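Local coordinates for protein L-serine ammonia-lyase (Rhizomucor miehei CAU432, PDB 5C3U) that belongs to the pyridoxal-phosphate-dependent enzyme family and holds a pyridoxal-5'-phosphate in a pocket of its two-sheet fold, at residues 24-29 against 37-42; 170-175 against 195-200; 67-72 against 92-97. All blocks are in the same frame, centred on the assembly; numbering follows the deposited sequence.

Contact 1. Residues 24-29 against 37-42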
# COMPACT_ATOMS: atom_id res chain seq x y z
N LEU A 24 2.98 4.49 -15.75
CA LEU A 24 2.95 3.04 -15.89
C LEU A 24 4.16 2.64 -16.73
O LEU A 24 4.16 2.80 -17.96
CB LEU A 24 1.64 2.57 -16.53
CG LEU A 24 1.45 1.05 -16.65
CD1 LEU A 24 1.22 0.38 -15.30
CD2 LEU A 24 0.32 0.69 -17.60
N LEU A 25 5.21 2.17 -16.07
CA LEU A 25 6.48 1.86 -16.73
C LEU A 25 6.58 0.43 -17.23
O LEU A 25 6.19 -0.52 -16.54
CB LEU A 25 7.67 2.20 -15.83
CG LEU A 25 7.85 3.65 -15.35
CD1 LEU A 25 9.02 3.72 -14.38
CD2 LEU A 25 8.04 4.65 -16.48
N HIS A 26 7.09 0.27 -18.44
CA HIS A 26 7.38 -1.05 -18.96
C HIS A 26 8.67 -1.53 -18.36
O HIS A 26 9.63 -0.75 -18.19
CB HIS A 26 7.48 -0.99 -20.49
CG HIS A 26 7.60 -2.33 -21.14
ND1 HIS A 26 8.68 -2.68 -21.89
CD2 HIS A 26 6.75 -3.44 -21.15
CE1 HIS A 26 8.52 -3.94 -22.35
NE2 HIS A 26 7.33 -4.40 -21.89
N ALA A 27 8.71 -2.80 -17.98
CA ALA A 27 9.91 -3.41 -17.41
C ALA A 27 10.55 -4.38 -18.42
O ALA A 27 10.21 -5.56 -18.45
CB ALA A 27 9.54 -4.14 -16.12
N PRO A 28 11.46 -3.88 -19.28
CA PRO A 28 11.86 -4.76 -20.41
C PRO A 28 12.70 -5.99 -20.05
O PRO A 28 12.56 -7.02 -20.71
CB PRO A 28 12.64 -3.82 -21.34
CG PRO A 28 13.06 -2.67 -20.49
CD PRO A 28 12.06 -2.54 -19.38
N ASN A 29 13.55 -5.90 -19.04
CA ASN A 29 14.38 -7.05 -18.66
C ASN A 29 13.51 -8.14 -18.06
O ASN A 29 13.70 -9.33 -18.34
CB ASN A 29 15.51 -6.64 -17.70
CG ASN A 29 16.50 -5.67 -18.33
OD1 ASN A 29 16.88 -5.81 -19.49
ND2 ASN A 29 16.93 -4.69 -17.55
N ASN A 37 4.54 -9.46 -20.82
CA ASN A 37 4.71 -8.02 -20.62
C ASN A 37 4.45 -7.60 -19.18
O ASN A 37 3.35 -7.78 -18.67
CB ASN A 37 3.80 -7.22 -21.53
CG ASN A 37 4.24 -7.26 -22.97
OD1 ASN A 37 5.22 -6.62 -23.35
ND2 ASN A 37 3.51 -8.00 -23.78
N VAL A 38 5.46 -7.00 -18.55
CA VAL A 38 5.37 -6.54 -17.17
C VAL A 38 5.33 -5.03 -17.15
O VAL A 38 6.24 -4.36 -17.69
CB VAL A 38 6.54 -7.09 -16.32
CG1 VAL A 38 6.51 -6.54 -14.90
CG2 VAL A 38 6.49 -8.61 -16.29
N PHE A 39 4.27 -4.48 -16.54
CA PHE A 39 4.13 -3.05 -16.38
C PHE A 39 4.14 -2.72 -14.89
O PHE A 39 3.58 -3.46 -14.08
CB PHE A 39 2.82 -2.56 -16.97
CG PHE A 39 2.77 -2.67 -18.47
CD1 PHE A 39 2.20 -3.79 -19.07
CD2 PHE A 39 3.28 -1.65 -19.26
CE1 PHE A 39 2.15 -3.88 -20.46
CE2 PHE A 39 3.22 -1.73 -20.65
CZ PHE A 39 2.66 -2.85 -21.24
N LEU A 40 4.76 -1.61 -14.55
CA LEU A 40 4.90 -1.21 -13.15
C LEU A 40 4.17 0.11 -12.93
O LEU A 40 4.49 1.12 -13.57
CB LEU A 40 6.38 -1.06 -12.80
CG LEU A 40 7.28 -2.26 -13.11
CD1 LEU A 40 8.73 -1.90 -12.84
CD2 LEU A 40 6.85 -3.49 -12.32
N LYS A 41 3.16 0.08 -12.05
CA LYS A 41 2.39 1.29 -11.71
C LYS A 41 3.10 2.00 -10.55
O LYS A 41 3.15 1.49 -9.44
CB LYS A 41 0.94 0.90 -11.36
CG LYS A 41 0.01 2.06 -11.07
CD LYS A 41 -0.03 3.06 -12.23
CE LYS A 41 -1.24 3.98 -12.07
NZ LYS A 41 -1.21 5.08 -13.09
N MET A 42 3.69 3.17 -10.83
CA MET A 42 4.66 3.79 -9.93
C MET A 42 4.09 4.77 -8.88
O MET A 42 4.23 5.99 -9.00
CB MET A 42 5.77 4.51 -10.74
CG MET A 42 6.46 3.60 -11.76
SD MET A 42 7.29 2.22 -10.97
CE MET A 42 8.57 3.11 -10.08
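Leu25 O receives the N-H of Leu40 at an N-to-O distance of 2.7 Å. The same oxygen takes a CA-H...O contact, Phe39 CA lying 3.3 Å from Leu25 O. Leu25 N returns the bond to Leu40 O, making this an antiparallel hydrogen-bonded pair; two residues on, Ala27 N bonds to Val38 O at 2.9 Å. Leu24 with Lys41 and His26 with Phe39 form the non-hydrogen-bonded pairs.

On the face of Leu24, His26, Phe39 and Lys41, the leucine CG is anti to its backbone N (chi1 -176°), and its CD1 packs on Phe39 CB at 3.7 Å. His26 puts CD2 over one face of the Phe39 ring, near the rim, with the two ring planes inclined at 56°. At the edge of the imidazole, NE2 makes a weak hydrogen bond to Asn37 OD1 at 3.4 Å. The ammonium of Lys41 is held by Gln166, Thr22 O and a salt bridge to Glu162.

On the other face Leu25 CD1 meets Met42 CG at 3.7 Å, the two chains crossing at about a right angle, while Ala27 CB packs against Leu40 CD1. Helix 260-274 covers Leu40 and Met42; helix 150-166 covers Leu24 and Lys41. Strand 24-26, joined to its partner 37-42 through helix 28-34, forms the antiparallel edge of an otherwise parallel sheet in this pyridoxal-phosphate enzyme.

Contact 2. Residues 170-175 against 195-200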
# COMPACT_ATOMS: atom_id res chain seq x y z
N ASN A 170 -7.21 -2.50 -22.72
CA ASN A 170 -6.89 -3.94 -22.75
C ASN A 170 -6.75 -4.46 -21.33
O ASN A 170 -5.78 -4.12 -20.66
CB ASN A 170 -5.58 -4.23 -23.48
CG ASN A 170 -5.61 -3.83 -24.95
OD1 ASN A 170 -4.79 -3.04 -25.41
ND2 ASN A 170 -6.55 -4.40 -25.69
N PRO A 171 -7.69 -5.30 -20.87
CA PRO A 171 -7.59 -5.90 -19.53
C PRO A 171 -6.31 -6.73 -19.38
O PRO A 171 -6.02 -7.57 -20.25
CB PRO A 171 -8.83 -6.80 -19.44
CG PRO A 171 -9.26 -7.01 -20.86
CD PRO A 171 -8.92 -5.73 -21.56
N PRO A 172 -5.56 -6.53 -18.28
CA PRO A 172 -4.36 -7.33 -18.15
C PRO A 172 -4.70 -8.72 -17.65
O PRO A 172 -5.81 -8.96 -17.18
CB PRO A 172 -3.53 -6.57 -17.11
CG PRO A 172 -4.53 -5.86 -16.28
CD PRO A 172 -5.73 -5.57 -17.17
N ALA A 173 -3.73 -9.63 -17.76
CA ALA A 173 -3.86 -10.99 -17.27
C ALA A 173 -3.92 -11.03 -15.75
O ALA A 173 -4.48 -11.96 -15.18
CB ALA A 173 -2.68 -11.82 -17.75
N ALA A 174 -3.31 -10.05 -15.09
CA ALA A 174 -3.37 -9.98 -13.63
C ALA A 174 -2.88 -8.63 -13.15
O ALA A 174 -2.13 -7.93 -13.85
CB ALA A 174 -2.50 -11.07 -13.00
N ILE A 175 -3.34 -8.27 -11.96
CA ILE A 175 -2.84 -7.11 -11.21
C ILE A 175 -2.32 -7.65 -9.89
O ILE A 175 -3.04 -8.36 -9.20
CB ILE A 175 -3.94 -6.06 -10.98
CG1 ILE A 175 -4.39 -5.50 -12.34
CG2 ILE A 175 -3.43 -4.92 -10.08
CD1 ILE A 175 -5.60 -4.58 -12.27
N ALA A 195 -14.85 -0.41 -14.01
CA ALA A 195 -14.23 -0.39 -15.34
C ALA A 195 -14.75 -1.49 -16.28
O ALA A 195 -14.32 -1.58 -17.44
CB ALA A 195 -12.72 -0.51 -15.22
N ASP A 196 -15.64 -2.34 -15.76
CA ASP A 196 -16.10 -3.57 -16.41
C ASP A 196 -14.94 -4.51 -16.74
O ASP A 196 -14.82 -5.02 -17.86
CB ASP A 196 -16.98 -3.29 -17.64
CG ASP A 196 -17.79 -4.51 -18.07
OD1 ASP A 196 -18.31 -5.24 -17.19
OD2 ASP A 196 -17.92 -4.73 -19.29
N TRP A 197 -14.09 -4.72 -15.75
CA TRP A 197 -12.95 -5.61 -15.83
C TRP A 197 -13.09 -6.61 -14.74
O TRP A 197 -12.14 -6.91 -14.01
CB TRP A 197 -11.66 -4.82 -15.65
CG TRP A 197 -11.18 -4.14 -16.90
CD1 TRP A 197 -11.87 -3.98 -18.10
CD2 TRP A 197 -9.90 -3.48 -17.10
NE1 TRP A 197 -11.11 -3.28 -19.00
CE2 TRP A 197 -9.92 -2.96 -18.47
CE3 TRP A 197 -8.77 -3.28 -16.32
CZ2 TRP A 197 -8.85 -2.27 -19.01
CZ3 TRP A 197 -7.69 -2.58 -16.87
CH2 TRP A 197 -7.73 -2.09 -18.18
N LYS A 198 -14.30 -7.16 -14.66
CA LYS A 198 -14.72 -8.01 -13.56
C LYS A 198 -14.01 -9.36 -13.54
O LYS A 198 -14.06 -10.06 -12.53
CB LYS A 198 -16.23 -8.24 -13.63
CG LYS A 198 -17.06 -6.97 -13.59
CD LYS A 198 -18.44 -7.21 -14.20
CE LYS A 198 -19.40 -7.86 -13.22
NZ LYS A 198 -20.26 -6.85 -12.55
N ASP A 199 -13.35 -9.70 -14.64
CA ASP A 199 -12.66 -10.98 -14.79
C ASP A 199 -11.15 -10.93 -14.57
O ASP A 199 -10.50 -11.97 -14.54
CB ASP A 199 -12.98 -11.59 -16.16
CG ASP A 199 -14.48 -11.76 -16.39
OD1 ASP A 199 -15.16 -12.28 -15.49
OD2 ASP A 199 -14.98 -11.37 -17.47
N VAL A 200 -10.60 -9.72 -14.41
CA VAL A 200 -9.16 -9.53 -14.15
C VAL A 200 -8.81 -10.04 -12.75
O VAL A 200 -9.33 -9.53 -11.75
CB VAL A 200 -8.77 -8.04 -14.33
CG1 VAL A 200 -7.33 -7.79 -13.91
CG2 VAL A 200 -8.98 -7.59 -15.77
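Pro171 lies over the indole of Trp197 in a CH-pi contact: its CA stands 3.8 Å from the centroid of the six-membered ring and only 10° off the ring normal. The opposite face of the indole carries Ala195 CB, near the rim, from just before the turn in the indole's own segment. CG of Trp197 is anti to the carbonyl carbon (chi1 -82°), beside the backbone N. Pro172 crosses the indole at about a right angle, its CD 3.6 Å from Trp197 CZ3.

The remaining apolar packing gathers round Val200, whose two methyls both rest against Pro172 O. CG2 also touches Pro171 CB at 3.8 Å. CG1 adds Ile175 CD1 at 4.0 Å, in strand 174-178; Leu163 and Leu192 cover the isoleucine from helices 150-166 and 183-194.

Polar bonds act within or beyond the pair of segments rather than between them. A type I turn from Trp197 to Val200 is closed by Val200 N on Trp197 O at 3.2 Å, and Trp197 NE1 has a weak hydrogen bond to Asp169. Just before the turn, Asp196 takes positive phi in a Schellman motif that ends helix 183-194. Proline entry and helix-to-strand turn thus meet at one end of a beta-alpha-beta crossover, in which helix 183-194 links the parallel neighbours 174-178 and 202-207.

Contact 3. Residues 67-72 against 92-97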
# COMPACT_ATOMS: atom_id res chain seq x y z
N ARG A 67 -16.57 18.97 7.34
CA ARG A 67 -16.39 19.43 8.71
C ARG A 67 -15.65 20.77 8.84
O ARG A 67 -15.56 21.32 9.93
CB ARG A 67 -15.63 18.38 9.54
CG ARG A 67 -16.27 16.99 9.63
CD ARG A 67 -17.25 16.86 10.78
NE ARG A 67 -16.68 17.24 12.08
CZ ARG A 67 -16.18 16.39 12.97
NH1 ARG A 67 -16.18 15.07 12.73
NH2 ARG A 67 -15.67 16.85 14.10
N GLY A 68 -15.12 21.27 7.73
CA GLY A 68 -14.41 22.56 7.72
C GLY A 68 -12.95 22.43 8.11
O GLY A 68 -12.43 21.32 8.27
N THR A 69 -12.30 23.57 8.29
CA THR A 69 -10.87 23.62 8.51
C THR A 69 -10.47 23.86 9.97
O THR A 69 -9.29 24.11 10.26
CB THR A 69 -10.24 24.71 7.63
OG1 THR A 69 -10.88 25.96 7.91
CG2 THR A 69 -10.45 24.40 6.16
N ASN A 70 -11.43 23.78 10.89
CA ASN A 70 -11.11 23.87 12.33
C ASN A 70 -10.91 22.51 12.98
O ASN A 70 -10.71 22.41 14.20
CB ASN A 70 -12.22 24.64 13.06
CG ASN A 70 -12.24 26.10 12.71
OD1 ASN A 70 -11.19 26.70 12.48
ND2 ASN A 70 -13.44 26.69 12.65
N ILE A 71 -10.96 21.46 12.17
CA ILE A 71 -10.77 20.10 12.68
C ILE A 71 -9.29 19.84 12.94
O ILE A 71 -8.42 20.63 12.56
CB ILE A 71 -11.30 19.05 11.69
CG1 ILE A 71 -10.65 19.25 10.30
CG2 ILE A 71 -12.82 19.11 11.65
CD1 ILE A 71 -10.85 18.08 9.35
N GLN A 72 -9.01 18.73 13.61
CA GLN A 72 -7.65 18.24 13.74
C GLN A 72 -7.65 16.86 13.14
O GLN A 72 -8.54 16.06 13.47
CB GLN A 72 -7.21 18.15 15.21
CG GLN A 72 -7.24 19.46 15.97
CD GLN A 72 -8.58 19.69 16.66
OE1 GLN A 72 -9.17 18.76 17.21
NE2 GLN A 72 -9.06 20.93 16.63
N LEU A 92 -4.48 21.29 2.93
CA LEU A 92 -5.85 21.69 3.28
C LEU A 92 -5.95 22.81 4.32
O LEU A 92 -7.04 23.33 4.57
CB LEU A 92 -6.67 20.46 3.72
CG LEU A 92 -6.79 19.37 2.64
CD1 LEU A 92 -7.29 18.07 3.25
CD2 LEU A 92 -7.68 19.82 1.48
N GLY A 93 -4.82 23.19 4.91
CA GLY A 93 -4.79 24.20 5.98
C GLY A 93 -5.42 23.76 7.30
O GLY A 93 -6.14 24.54 7.94
N VAL A 94 -5.14 22.53 7.71
CA VAL A 94 -5.78 21.92 8.87
C VAL A 94 -4.70 21.45 9.84
O VAL A 94 -3.60 21.09 9.40
CB VAL A 94 -6.71 20.77 8.42
CG1 VAL A 94 -6.73 19.63 9.41
CG2 VAL A 94 -8.11 21.30 8.15
N GLU A 95 -4.99 21.49 11.13
CA GLU A 95 -4.10 20.91 12.16
C GLU A 95 -3.97 19.38 12.06
O GLU A 95 -4.95 18.67 11.84
CB GLU A 95 -4.65 21.26 13.54
CG GLU A 95 -3.62 21.41 14.64
CD GLU A 95 -3.96 22.57 15.57
OE1 GLU A 95 -5.11 22.65 16.05
OE2 GLU A 95 -3.07 23.42 15.80
N ALA A 96 -2.76 18.87 12.26
CA ALA A 96 -2.58 17.41 12.31
C ALA A 96 -1.78 17.04 13.55
O ALA A 96 -0.80 17.73 13.92
CB ALA A 96 -1.88 16.89 11.05
N ILE A 97 -2.25 16.00 14.23
CA ILE A 97 -1.57 15.44 15.39
C ILE A 97 -1.12 14.04 14.96
O ILE A 97 -1.95 13.16 14.68
CB ILE A 97 -2.52 15.35 16.62
CG1 ILE A 97 -3.02 16.75 17.03
CG2 ILE A 97 -1.85 14.62 17.78
CD1 ILE A 97 -4.43 16.75 17.59
O HOH W 1 -7.41 22.91 12.16
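Leu92 closes helix 79-92, and its carbonyl O faces the methyl of Thr69, with CG2 at 3.9 Å. Gly93 follows with positive phi, turning the chain out of the helix; Gly68 does the same at the end of helix 52-67.

Val94 packs with both methyls. One, CG2, presses on the backbone of Thr69, 3.6 Å from its CA, and on Ile71 CG1 at 3.9 Å. The other, CG1, lies against Ile71 O. Ile71 meets this valine with CG1 set between its own backbone N and carbonyl carbon (chi1 55°), and Val64 of helix 52-67 packs on both residues.

At Glu95 a water bridges the two segments. It accepts from Glu95 N at 3.0 Å and donates to Thr69 O at 2.9 Å, so one molecule ties the two backbone groups together; its approach to Ile71 O is suspiciously short, and that bond is doubtful. Glu95 O receives a CA-H...O contact from Gln72 CA at 3.3 Å. The side chains of Gln72 and Glu95 run side by side in the same direction, Gln72 CG lying 3.8 Å from Glu95 OE1, with the amide and carboxylate planes 45° apart.

Ile97 CD1 rests on Gln72 CB at 3.9 Å. Glu95 and Ile97 both have backbone bonds to Phe73, the residue after Gln72. The arrangement is the start of two neighbouring parallel strands, 72-75 and 95-100, joined through helix 79-92 as a beta-alpha-beta crossover in the four-stranded parallel sheet.

How the contacts relate
Contacts 1 and 2 belong to the same mixed sheet, where strand 306-311 runs between 37-42 and 174-178; their centres are 16 Å apart and their nearest atoms about 7 Å, so they do not touch. Helix 150-166 packs on both, through Leu163. Contact 3 lies at the N-terminal ends of two neighbouring strands of the other, parallel sheet, with its centre 38 Å from each of the first two and on the opposite side of the chain's centre from contact 1. The pyridoxal-5'-phosphate is about 12 Å from the side chain of Lys41 in contact 1, and as far from that of Ile175 in contact 2. Contacts 2 and 3 repeat one theme, a crossover between parallel neighbours, while contact 1 adds the antiparallel edge.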